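Local coordinates for protein escrt-iii (Sulfolobus solfataricus, PDB 2XVC) that takes part in archaeal cell division as an ESCRT-III protein whose winged-helix domain binds a peptide, probably for its own recruitment to membranes, at residues H30-K33 and E38-E41; K44-L49 and G53-E58; L16-N21 and K33-E38. One frame throughout, in Å; residues are numbered along the deposited sequence.

Interaction 1 of 3, residues H30-K33 and E38-E41; sequences HFSK and EKQE. With CD (cadmium ion), chain C.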
loop_
_atom_site.group_PDB
_atom_site.type_symbol
_atom_site.label_atom_id
_atom_site.label_comp_id
_atom_site.label_asym_id
_atom_site.label_seq_id
_atom_site.Cartn_x
_atom_site.Cartn_y
_atom_site.Cartn_z
ATOM N N HIS A 30 -5.209 3.997 8.623
ATOM C CA HIS A 30 -6.375 3.113 8.622
ATOM C C HIS A 30 -5.993 1.662 8.294
ATOM O O HIS A 30 -6.383 0.740 9.013
ATOM C CB HIS A 30 -7.424 3.642 7.636
ATOM C CG HIS A 30 -8.631 2.766 7.487
ATOM N ND1 HIS A 30 -9.671 2.770 8.391
ATOM C CD2 HIS A 30 -8.973 1.873 6.524
ATOM C CE1 HIS A 30 -10.595 1.910 8.001
ATOM N NE2 HIS A 30 -10.196 1.351 6.872
ATOM N N PHE A 31 -5.211 1.469 7.229
ATOM C CA PHE A 31 -4.811 0.131 6.787
ATOM C C PHE A 31 -4.028 -0.615 7.862
ATOM O O PHE A 31 -4.272 -1.797 8.105
ATOM C CB PHE A 31 -4.000 0.202 5.491
ATOM C CG PHE A 31 -3.701 -1.142 4.885
ATOM C CD1 PHE A 31 -2.545 -1.837 5.231
ATOM C CD2 PHE A 31 -4.578 -1.712 3.969
ATOM C CE1 PHE A 31 -2.264 -3.090 4.678
ATOM C CE2 PHE A 31 -4.309 -2.963 3.404
ATOM C CZ PHE A 31 -3.149 -3.649 3.759
ATOM N N SER A 32 -3.086 0.081 8.496
ATOM C CA SER A 32 -2.282 -0.501 9.561
ATOM C C SER A 32 -3.168 -0.931 10.732
ATOM O O SER A 32 -2.984 -2.006 11.293
ATOM C CB SER A 32 -1.237 0.501 10.045
ATOM O OG SER A 32 -0.481 -0.051 11.109
ATOM N N LYS A 33 -4.135 -0.086 11.069
ATOM C CA LYS A 33 -5.080 -0.341 12.150
ATOM C C LYS A 33 -5.956 -1.578 11.870
ATOM O O LYS A 33 -6.078 -2.465 12.716
ATOM C CB LYS A 33 -5.938 0.910 12.376
ATOM C CG LYS A 33 -6.606 1.011 13.755
ATOM C CD LYS A 33 -8.084 0.607 13.731
ATOM C CE LYS A 33 -8.989 1.793 13.382
ATOM N NZ LYS A 33 -10.368 1.331 13.023
ATOM N N GLU A 38 2.433 -3.313 10.254
ATOM C CA GLU A 38 3.181 -2.122 10.702
ATOM C C GLU A 38 3.222 -1.061 9.616
ATOM O O GLU A 38 3.370 -1.392 8.442
ATOM C CB GLU A 38 4.620 -2.484 11.079
ATOM C CG GLU A 38 4.752 -3.444 12.248
ATOM C CD GLU A 38 3.888 -3.037 13.411
ATOM O OE1 GLU A 38 4.022 -1.879 13.868
ATOM O OE2 GLU A 38 3.065 -3.866 13.860
ATOM N N LYS A 39 3.095 0.207 10.007
ATOM C CA LYS A 39 3.123 1.317 9.048
ATOM C C LYS A 39 4.367 1.284 8.161
ATOM O O LYS A 39 4.271 1.495 6.954
ATOM C CB LYS A 39 3.010 2.680 9.752
ATOM C CG LYS A 39 1.614 2.988 10.297
ATOM C CD LYS A 39 1.435 4.465 10.701
ATOM C CE LYS A 39 1.444 5.406 9.471
ATOM N NZ LYS A 39 0.747 6.715 9.692
ATOM N N GLN A 40 5.525 1.002 8.755
ATOM C CA GLN A 40 6.782 0.969 7.997
ATOM C C GLN A 40 6.853 -0.228 7.047
ATOM O O GLN A 40 7.538 -0.171 6.028
ATOM C CB GLN A 40 8.016 1.046 8.919
ATOM C CG GLN A 40 8.234 -0.162 9.837
ATOM C CD GLN A 40 7.493 -0.071 11.184
ATOM O OE1 GLN A 40 6.654 0.822 11.414
ATOM N NE2 GLN A 40 7.805 -1.012 12.083
ATOM N N GLU A 41 6.134 -1.301 7.376
ATOM C CA GLU A 41 6.021 -2.439 6.469
ATOM C C GLU A 41 5.134 -2.104 5.258
ATOM O O GLU A 41 5.442 -2.505 4.137
ATOM C CB GLU A 41 5.536 -3.696 7.204
ATOM C CG GLU A 41 5.331 -4.936 6.312
ATOM C CD GLU A 41 6.604 -5.415 5.607
ATOM O OE1 GLU A 41 7.723 -5.147 6.109
ATOM O OE2 GLU A 41 6.479 -6.076 4.548
HETATM CD CD CD C . 2.280 -1.894 15.743
HETATM O O HOH W 1 2.290 0.634 16.724
#

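Interaction 2 of 3, residues K44-L49 and G53-E58; sequences KLLEAL and GLIAVE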
loop_
_atom_site.group_PDB
_atom_site.type_symbol
_atom_site.label_atom_id
_atom_site.label_comp_id
_atom_site.label_asym_id
_atom_site.label_seq_id
_atom_site.Cartn_x
_atom_site.Cartn_y
_atom_site.Cartn_z
ATOM N N LYS A 44 7.314 0.118 3.111
ATOM C CA LYS A 44 8.271 -0.774 2.463
ATOM C C LYS A 44 7.655 -1.484 1.248
ATOM O O LYS A 44 8.267 -1.523 0.177
ATOM C CB LYS A 44 8.813 -1.783 3.489
ATOM C CG LYS A 44 9.818 -2.812 2.967
ATOM C CD LYS A 44 10.390 -3.604 4.149
ATOM C CE LYS A 44 10.734 -5.037 3.764
ATOM N NZ LYS A 44 12.071 -5.119 3.106
ATOM N N LEU A 45 6.442 -2.023 1.404
ATOM C CA LEU A 45 5.756 -2.694 0.289
ATOM C C LEU A 45 5.378 -1.729 -0.836
ATOM O O LEU A 45 5.472 -2.081 -2.015
ATOM C CB LEU A 45 4.518 -3.463 0.772
ATOM C CG LEU A 45 4.729 -4.667 1.698
ATOM C CD1 LEU A 45 3.431 -5.052 2.380
ATOM C CD2 LEU A 45 5.334 -5.861 0.956
ATOM N N LEU A 46 4.954 -0.518 -0.475
ATOM C CA LEU A 46 4.622 0.506 -1.468
ATOM C C LEU A 46 5.839 0.909 -2.282
ATOM O O LEU A 46 5.737 1.106 -3.491
ATOM C CB LEU A 46 4.030 1.754 -0.812
ATOM C CG LEU A 46 2.569 1.748 -0.366
ATOM C CD1 LEU A 46 2.304 3.011 0.436
ATOM C CD2 LEU A 46 1.622 1.649 -1.557
ATOM N N GLU A 47 6.983 1.044 -1.608
ATOM C CA GLU A 47 8.235 1.404 -2.274
ATOM C C GLU A 47 8.659 0.358 -3.296
ATOM O O GLU A 47 9.097 0.709 -4.388
ATOM C CB GLU A 47 9.360 1.654 -1.263
ATOM C CG GLU A 47 9.163 2.899 -0.391
ATOM C CD GLU A 47 9.050 4.203 -1.183
ATOM O OE1 GLU A 47 9.457 4.255 -2.366
ATOM O OE2 GLU A 47 8.551 5.191 -0.609
ATOM N N ALA A 48 8.513 -0.918 -2.943
ATOM C CA ALA A 48 8.836 -2.016 -3.856
ATOM C C ALA A 48 7.907 -2.035 -5.074
ATOM O O ALA A 48 8.361 -2.279 -6.194
ATOM C CB ALA A 48 8.808 -3.353 -3.129
ATOM N N LEU A 49 6.619 -1.764 -4.852
ATOM C CA LEU A 49 5.647 -1.624 -5.942
ATOM C C LEU A 49 5.977 -0.436 -6.847
ATOM O O LEU A 49 5.902 -0.543 -8.071
ATOM C CB LEU A 49 4.221 -1.484 -5.395
ATOM C CG LEU A 49 3.568 -2.729 -4.783
ATOM C CD1 LEU A 49 2.230 -2.375 -4.140
ATOM C CD2 LEU A 49 3.393 -3.830 -5.831
ATOM N N GLY A 53 7.711 -0.139 -10.929
ATOM C CA GLY A 53 6.862 0.594 -11.869
ATOM C C GLY A 53 5.424 0.099 -11.951
ATOM O O GLY A 53 4.753 0.291 -12.966
ATOM N N LEU A 54 4.950 -0.538 -10.881
ATOM C CA LEU A 54 3.599 -1.099 -10.851
ATOM C C LEU A 54 2.540 -0.084 -10.406
ATOM O O LEU A 54 1.369 -0.200 -10.776
ATOM C CB LEU A 54 3.555 -2.348 -9.966
ATOM C CG LEU A 54 4.280 -3.593 -10.493
ATOM C CD1 LEU A 54 4.322 -4.688 -9.436
ATOM C CD2 LEU A 54 3.632 -4.112 -11.779
ATOM N N ILE A 55 2.960 0.901 -9.613
ATOM C CA ILE A 55 2.064 1.956 -9.128
ATOM C C ILE A 55 2.660 3.347 -9.348
ATOM O O ILE A 55 3.878 3.501 -9.384
ATOM C CB ILE A 55 1.701 1.777 -7.626
ATOM C CG1 ILE A 55 2.938 1.905 -6.724
ATOM C CG2 ILE A 55 0.995 0.435 -7.398
ATOM C CD1 ILE A 55 2.620 1.930 -5.224
ATOM N N ALA A 56 1.787 4.341 -9.497
ATOM C CA ALA A 56 2.171 5.748 -9.513
ATOM C C ALA A 56 1.542 6.441 -8.305
ATOM O O ALA A 56 0.325 6.646 -8.251
ATOM C CB ALA A 56 1.735 6.420 -10.814
ATOM N N VAL A 57 2.380 6.786 -7.333
ATOM C CA VAL A 57 1.922 7.325 -6.056
ATOM C C VAL A 57 1.575 8.803 -6.175
ATOM O O VAL A 57 2.302 9.556 -6.826
ATOM C CB VAL A 57 2.993 7.118 -4.964
ATOM C CG1 VAL A 57 2.558 7.734 -3.645
ATOM C CG2 VAL A 57 3.270 5.639 -4.785
ATOM N N GLU A 58 0.463 9.204 -5.556
ATOM C CA GLU A 58 0.032 10.611 -5.502
ATOM C C GLU A 58 -0.303 11.042 -4.085
ATOM O O GLU A 58 -0.604 10.200 -3.230
ATOM C CB GLU A 58 -1.247 10.852 -6.300
ATOM C CG GLU A 58 -1.328 10.273 -7.676
ATOM C CD GLU A 58 -2.728 10.420 -8.248
ATOM O OE1 GLU A 58 -3.663 10.845 -7.516
ATOM O OE2 GLU A 58 -2.896 10.112 -9.438
#

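Interaction 3 of 3, residues L16-N21 and K33-E38; sequences LDYIVN and KVYGVE. With CD (cadmium ion), chain C.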
loop_
_atom_site.group_PDB
_atom_site.type_symbol
_atom_site.label_atom_id
_atom_site.label_comp_id
_atom_site.label_asym_id
_atom_site.label_seq_id
_atom_site.Cartn_x
_atom_site.Cartn_y
_atom_site.Cartn_z
ATOM N N LEU A 16 -1.266 -4.642 -3.625
ATOM C CA LEU A 16 -1.661 -4.113 -4.930
ATOM C C LEU A 16 -3.111 -4.456 -5.242
ATOM O O LEU A 16 -3.858 -3.609 -5.718
ATOM C CB LEU A 16 -0.735 -4.625 -6.042
ATOM C CG LEU A 16 -1.002 -4.118 -7.466
ATOM C CD1 LEU A 16 -0.840 -2.611 -7.555
ATOM C CD2 LEU A 16 -0.085 -4.805 -8.469
ATOM N N ASP A 17 -3.506 -5.696 -4.969
ATOM C CA ASP A 17 -4.901 -6.106 -5.140
ATOM C C ASP A 17 -5.827 -5.268 -4.255
ATOM O O ASP A 17 -6.883 -4.830 -4.701
ATOM C CB ASP A 17 -5.087 -7.599 -4.837
ATOM C CG ASP A 17 -4.575 -8.506 -5.956
ATOM O OD1 ASP A 17 -4.318 -8.023 -7.081
ATOM O OD2 ASP A 17 -4.437 -9.722 -5.704
ATOM N N TYR A 18 -5.421 -5.042 -3.007
ATOM C CA TYR A 18 -6.205 -4.207 -2.091
ATOM C C TYR A 18 -6.385 -2.789 -2.641
ATOM O O TYR A 18 -7.489 -2.255 -2.638
ATOM C CB TYR A 18 -5.564 -4.152 -0.698
ATOM C CG TYR A 18 -6.278 -3.194 0.235
ATOM C CD1 TYR A 18 -7.353 -3.621 1.014
ATOM C CD2 TYR A 18 -5.888 -1.856 0.325
ATOM C CE1 TYR A 18 -8.023 -2.733 1.868
ATOM C CE2 TYR A 18 -6.547 -0.964 1.172
ATOM C CZ TYR A 18 -7.607 -1.413 1.942
ATOM O OH TYR A 18 -8.245 -0.536 2.782
ATOM N N ILE A 19 -5.289 -2.203 -3.117
ATOM C CA ILE A 19 -5.290 -0.855 -3.675
ATOM C C ILE A 19 -6.242 -0.742 -4.869
ATOM O O ILE A 19 -7.059 0.177 -4.934
ATOM C CB ILE A 19 -3.861 -0.419 -4.080
ATOM C CG1 ILE A 19 -3.020 -0.132 -2.834
ATOM C CG2 ILE A 19 -3.903 0.794 -4.996
ATOM C CD1 ILE A 19 -1.520 -0.162 -3.090
ATOM N N VAL A 20 -6.143 -1.683 -5.802
ATOM C CA VAL A 20 -7.030 -1.691 -6.969
ATOM C C VAL A 20 -8.489 -1.818 -6.523
ATOM O O VAL A 20 -9.340 -1.017 -6.922
ATOM C CB VAL A 20 -6.641 -2.805 -7.966
ATOM C CG1 VAL A 20 -7.709 -2.981 -9.039
ATOM C CG2 VAL A 20 -5.282 -2.498 -8.597
ATOM N N ASN A 21 -8.761 -2.795 -5.663
ATOM C CA ASN A 21 -10.110 -2.995 -5.125
ATOM C C ASN A 21 -10.632 -1.820 -4.288
ATOM O O ASN A 21 -11.842 -1.633 -4.169
ATOM C CB ASN A 21 -10.184 -4.313 -4.339
ATOM C CG ASN A 21 -10.032 -5.541 -5.242
ATOM O OD1 ASN A 21 -10.449 -5.525 -6.405
ATOM N ND2 ASN A 21 -9.430 -6.604 -4.713
ATOM N N LYS A 33 -4.135 -0.086 11.069
ATOM C CA LYS A 33 -5.080 -0.341 12.150
ATOM C C LYS A 33 -5.956 -1.578 11.870
ATOM O O LYS A 33 -6.078 -2.465 12.716
ATOM C CB LYS A 33 -5.938 0.910 12.376
ATOM C CG LYS A 33 -6.606 1.011 13.755
ATOM C CD LYS A 33 -8.084 0.607 13.731
ATOM C CE LYS A 33 -8.989 1.793 13.382
ATOM N NZ LYS A 33 -10.368 1.331 13.023
ATOM N N VAL A 34 -6.529 -1.646 10.671
ATOM C CA VAL A 34 -7.489 -2.691 10.327
ATOM C C VAL A 34 -6.818 -4.038 10.022
ATOM O O VAL A 34 -7.273 -5.090 10.495
ATOM C CB VAL A 34 -8.393 -2.237 9.153
ATOM C CG1 VAL A 34 -9.325 -3.357 8.707
ATOM C CG2 VAL A 34 -9.192 -1.005 9.554
ATOM N N TYR A 35 -5.730 -4.008 9.254
ATOM C CA TYR A 35 -5.083 -5.248 8.815
ATOM C C TYR A 35 -3.873 -5.667 9.654
ATOM O O TYR A 35 -3.297 -6.733 9.430
ATOM C CB TYR A 35 -4.777 -5.197 7.309
ATOM C CG TYR A 35 -6.041 -5.029 6.513
ATOM C CD1 TYR A 35 -6.829 -6.131 6.185
ATOM C CD2 TYR A 35 -6.484 -3.763 6.138
ATOM C CE1 TYR A 35 -8.008 -5.976 5.478
ATOM C CE2 TYR A 35 -7.659 -3.597 5.433
ATOM C CZ TYR A 35 -8.418 -4.704 5.113
ATOM O OH TYR A 35 -9.585 -4.536 4.415
ATOM N N GLY A 36 -3.504 -4.841 10.632
ATOM C CA GLY A 36 -2.447 -5.201 11.585
ATOM C C GLY A 36 -1.015 -5.188 11.068
ATOM O O GLY A 36 -0.106 -5.677 11.747
ATOM N N VAL A 37 -0.811 -4.631 9.875
ATOM C CA VAL A 37 0.523 -4.506 9.278
ATOM C C VAL A 37 1.180 -3.226 9.802
ATOM O O VAL A 37 0.553 -2.171 9.794
ATOM C CB VAL A 37 0.437 -4.442 7.727
ATOM C CG1 VAL A 37 1.825 -4.524 7.099
ATOM C CG2 VAL A 37 -0.447 -5.555 7.182
ATOM N N GLU A 38 2.433 -3.313 10.254
ATOM C CA GLU A 38 3.181 -2.122 10.702
ATOM C C GLU A 38 3.222 -1.061 9.616
ATOM O O GLU A 38 3.370 -1.392 8.442
ATOM C CB GLU A 38 4.620 -2.484 11.079
ATOM C CG GLU A 38 4.752 -3.444 12.248
ATOM C CD GLU A 38 3.888 -3.037 13.411
ATOM O OE1 GLU A 38 4.022 -1.879 13.868
ATOM O OE2 GLU A 38 3.065 -3.866 13.860
HETATM CD CD CD C . 2.280 -1.894 15.743
HETATM O O HOH W 1 2.290 0.634 16.724
#

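Interaction 1 of 3, residues H30-K33 and E38-E41
Ser32 meets Lys39 where helix 28-35 hands over to helix 39-51. Its CB lies 3.8 Å from Lys39 CG, and its hydroxyl passes the start of the second helix without bonding there, OG being 3.8 Å from Lys39 N. That hydroxyl is instead hydrogen-bonded to the carbonyl of Val37, in the connecting turn. With OG anti to the backbone N (chi1 178°), Ser32 faces the turn and helps tie it back to the helix it follows. Lys39 touches Ser32 through CG alone; the chain then bends at chi3 (69°) and carries NZ to a salt bridge with Glu29 and a hydrogen bond to the backbone of a bound peptide from another chain. Glu38 occupies the N-cap position; its carbonyl O takes a weak bond from Glu41 N at 3.0 Å. Its side chain folds back at chi2 and gives OE1 to a cadmium ion at 2.6 Å, while OE2 is hydrogen-bonded to His7 N. Water 1, at 2.7 Å from the cadmium, and His6, in a histidine run that looks like a purification tag, also bind the ion. The two helices joined by this short turn form the helix-turn-helix corner of a winged-helix domain.

Interaction 2 of 3, residues K44-L49 and G53-E58
Leu49 and Leu54 are joined through the backbone: Leu54 N donates to Leu49 O at 3.0 Å, with an N-H...O angle of 153° and the donor nearly in line with the carbonyl. Gly53, with positive phi, is the turning point of this Schellman motif; its own N comes close to the same oxygen but at a poor angle. The remaining contacts are apolar. Ile55 swings inward from the start of the strand, its CG1 held between the backbone N and the carbonyl carbon (chi1 64°), which brings CD1 against the helix. There the methyl touches Leu46 CD2 at 3.8 Å and Leu49 CB at the same distance, and rests 3.7 Å from Leu46 O. Leu49 also meets Leu54, its CD2 3.8 Å from Leu54 CD1, the two side chains crossing at about a right angle. Leu16 of helix 12-21 also packs on Ile55. A bound peptide of another chain packs apolar side chains on Leu46, Leu54 and Ile55 and pairs in parallel with Ile55-Glu58. A helix turned by a Schellman motif into a strand corresponds to the passage from the third helix into the strand that begins the wing region of a winged-helix domain, here with its sheet continued by the peptide.

Interaction 3 of 3, residues L16-N21 and K33-E38
Tyr18 of helix 12-21 and Tyr35 at the end of helix 28-35 meet ring to ring. From Tyr18 CA the bond to CB already heads toward the other segment, and CG anti to the backbone N (chi1 175°) stretches the ring straight out from the helix. Along one side of that ring, CD1 only grazes Tyr35 OH at 4.2 Å. The next atom, CE1, does most of the touching: it sits 3.5 Å from Tyr35 OH, which approaches at the ring edge near the ring plane, and 3.7 Å from Tyr35 CE2. Farther out, Tyr18 CZ is 4.1 Å from Tyr35 CE2, and the hydroxyl itself passes that carbon at a similar distance. The ring planes stand at 72° with centroids 5.4 Å apart, an oblique meeting. Phe31 serves both partners, packing edge-to-face with Tyr18 and meeting the Tyr35 ring at about 30°, while Val34 CG1 covers part of one Tyr35 face. With an alanine in place of Tyr18, Tyr35 would probably lose its neighbour across the helices and be freer to turn, and Phe31 would lose an aromatic partner. The two hydroxyl oxygens, Tyr18 OH and Tyr35 OH, lie 4.5 Å apart, too far to bond each other, so the pair is probably held by dispersion and shape, rather than by a shared proton, at the surface of the domain.

How the interactions relate
Interactions 1 and 3 are neighbours, their centres about 8 Å apart; both use helix 28-35 and share Lys33 and Glu38, and they are joined by Phe31, which packs on Tyr18 and Val37, and by the probable Ser32-Val37 hydrogen bond. Interaction 2 lies about 15 Å from interaction 1, on the opposite side of the chain's centre, but both draw on helix 39-51. Interaction 3 opens first, on helix 12-21; its second segment ends at Glu38, where that of interaction 1 begins, and interaction 2 follows. Leu16 and Ile19 bridge to interaction 2 by packing on Ile55, Leu49 and Leu46. Together they link the three helices and the C-terminal strand of this small winged-helix domain, leaving the strand's edge engaged by the bound peptide.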